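Gliding motility protein MglB (PDB 6IZW) is a Roadblock/LC7-domain protein of Myxococcus xanthus gliding motility that probably serves as a molecular adaptor and guanine-nucleotide exchange factor. Local coordinates at residues F32-N37 / S54-T59. The protein carries 1 engineered substitution. Numbering follows the deposited sequence.
With SO4 (sulfate ion), chain H.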
loop_
_atom_site.group_PDB
_atom_site.type_symbol
_atom_site.label_atom_id
_atom_site.label_comp_id
_atom_site.label_asym_id
_atom_site.label_seq_id
_atom_site.Cartn_x
_atom_site.Cartn_y
_atom_site.Cartn_z
ATOM N N PHE B 32 4.419 9.369 14.291
ATOM C CA PHE B 32 3.068 8.829 14.214
ATOM C C PHE B 32 3.106 7.311 14.278
ATOM O O PHE B 32 4.152 6.684 14.095
ATOM C CB PHE B 32 2.315 9.305 12.958
ATOM C CG PHE B 32 2.929 8.872 11.661
ATOM C CD1 PHE B 32 2.587 7.657 11.085
ATOM C CD2 PHE B 32 3.828 9.695 11.000
ATOM C CE1 PHE B 32 3.153 7.257 9.875
ATOM C CE2 PHE B 32 4.400 9.310 9.793
ATOM C CZ PHE B 32 4.063 8.092 9.224
ATOM N N LEU B 33 1.933 6.741 14.552
ATOM C CA LEU B 33 1.743 5.315 14.743
ATOM C C LEU B 33 0.667 4.843 13.772
ATOM O O LEU B 33 -0.400 5.457 13.689
ATOM C CB LEU B 33 1.343 5.022 16.190
ATOM C CG LEU B 33 1.466 3.567 16.630
ATOM C CD1 LEU B 33 2.939 3.209 16.749
ATOM C CD2 LEU B 33 0.707 3.272 17.940
ATOM N N VAL B 34 0.945 3.764 13.034
ATOM C CA VAL B 34 0.065 3.301 11.964
ATOM C C VAL B 34 -0.086 1.789 12.050
ATOM O O VAL B 34 0.893 1.062 12.249
ATOM C CB VAL B 34 0.580 3.717 10.568
ATOM C CG1 VAL B 34 2.005 3.260 10.348
ATOM C CG2 VAL B 34 -0.315 3.149 9.474
ATOM N N ASP B 35 -1.319 1.321 11.919
ATOM C CA ASP B 35 -1.582 -0.099 11.761
ATOM C C ASP B 35 -1.035 -0.596 10.421
ATOM O O ASP B 35 -0.900 0.161 9.455
ATOM C CB ASP B 35 -3.092 -0.349 11.846
ATOM C CG ASP B 35 -3.436 -1.808 12.019
ATOM O OD1 ASP B 35 -3.187 -2.615 11.090
ATOM O OD2 ASP B 35 -3.971 -2.151 13.096
ATOM N N LYS B 36 -0.743 -1.893 10.363
ATOM C CA LYS B 36 -0.247 -2.472 9.125
ATOM C C LYS B 36 -1.255 -2.324 7.988
ATOM O O LYS B 36 -0.862 -2.146 6.826
ATOM C CB LYS B 36 0.112 -3.942 9.347
ATOM C CG LYS B 36 1.576 -4.152 9.741
ATOM C CD LYS B 36 1.922 -5.629 9.833
ATOM C CE LYS B 36 3.271 -5.817 10.531
ATOM N NZ LYS B 36 3.717 -7.231 10.491
ATOM N N ASN B 37 -2.550 -2.367 8.295
ATOM C CA ASN B 37 -3.553 -2.295 7.247
ATOM C C ASN B 37 -3.729 -0.885 6.710
ATOM O O ASN B 37 -4.540 -0.696 5.802
ATOM C CB ASN B 37 -4.897 -2.852 7.743
ATOM C CG ASN B 37 -5.499 -2.050 8.909
ATOM O OD1 ASN B 37 -5.311 -0.831 9.038
ATOM N ND2 ASN B 37 -6.243 -2.745 9.758
ATOM N N SER B 54 -2.261 10.523 4.502
ATOM C CA SER B 54 -1.478 10.014 3.379
ATOM C C SER B 54 -0.198 9.333 3.854
ATOM O O SER B 54 0.177 8.275 3.335
ATOM C CB SER B 54 -1.132 11.155 2.425
ATOM O OG SER B 54 -2.275 11.680 1.784
ATOM N N LEU B 55 0.493 9.936 4.827
ATOM C CA LEU B 55 1.729 9.359 5.349
ATOM C C LEU B 55 1.494 7.955 5.887
ATOM O O LEU B 55 2.231 7.019 5.560
ATOM C CB LEU B 55 2.292 10.265 6.442
ATOM C CG LEU B 55 3.765 10.662 6.468
ATOM C CD1 LEU B 55 4.304 11.037 5.087
ATOM C CD2 LEU B 55 3.896 11.839 7.422
ATOM N N ALA B 56 0.445 7.787 6.695
ATOM C CA ALA B 56 0.127 6.475 7.246
ATOM C C ALA B 56 -0.137 5.448 6.153
ATOM O O ALA B 56 0.176 4.262 6.320
ATOM C CB ALA B 56 -1.089 6.577 8.165
ATOM N N SER B 57 -0.734 5.877 5.038
ATOM C CA SER B 57 -1.134 4.930 4.001
ATOM C C SER B 57 0.070 4.471 3.183
ATOM O O SER B 57 0.192 3.289 2.856
ATOM C CB SER B 57 -2.195 5.572 3.099
ATOM O OG SER B 57 -2.680 4.653 2.145
ATOM N N LEU B 58 0.955 5.407 2.844
ATOM C CA LEU B 58 2.194 5.068 2.164
ATOM C C LEU B 58 3.101 4.241 3.067
ATOM O O LEU B 58 3.753 3.292 2.609
ATOM C CB LEU B 58 2.894 6.349 1.726
ATOM C CG LEU B 58 2.132 7.201 0.722
ATOM C CD1 LEU B 58 2.680 8.622 0.737
ATOM C CD2 LEU B 58 2.236 6.590 -0.682
ATOM N N THR B 59 3.134 4.576 4.356
ATOM C CA THR B 59 3.968 3.836 5.288
ATOM C C THR B 59 3.549 2.382 5.333
ATOM O O THR B 59 4.380 1.481 5.182
ATOM C CB THR B 59 3.896 4.473 6.677
ATOM O OG1 THR B 59 4.592 5.728 6.658
ATOM C CG2 THR B 59 4.514 3.561 7.729
HETATM S S SO4 H . -6.761 -6.750 10.993
HETATM O O1 SO4 H . -7.661 -5.614 10.861
HETATM O O2 SO4 H . -6.032 -6.575 12.251
HETATM O O3 SO4 H . -5.845 -6.811 9.873
HETATM O O4 SO4 H . -7.596 -7.962 11.008
#
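The ring of Phe32 meets Thr59 at its edge: OG1 lies in the ring plane, 3.5 Å from Phe32 CZ. Leu55 and Ala56 approach the same ring obliquely, and the side chains of Phe32 and Leu55 cross at about a right angle, bringing Leu55 CD2 to 3.5 Å from Phe32 CE2. Phe32 leaves strand 28-35 toward helix 52-72, and chi1 63° sets CG between the backbone N and the carbonyl carbon. Two residues on, Val34 packs each methyl against a different helix residue, CG1 resting 3.6 Å from Thr59 CG2 and CG2 3.8 Å from Ala56 CB. The buried hydroxyl beside the ring is satisfied within the helix: Thr59 OG1 donates to Leu55 O at 2.9 Å, from above the carbonyl plane, and that oxygen also accepts from Thr59 N. An alanine in place of Phe32 would probably open a gap beside Leu55 and Thr59 and leave the isobutyl group of Leu55 freer to turn. Leu55 and Thr59 also pack against Ile73 and Leu69 of the second subunit, which places this layer close to the dimer interface. Phe32 and Val34 alternate with Leu33 and Asp35, which point away from the helix; the axes of segments 32-35 and 54-59 cross at -52°. The pairing illustrates how a helix packs on an antiparallel sheet through alternate strand residues, here in the core of the Roadblock/LC7 alpha/beta fold.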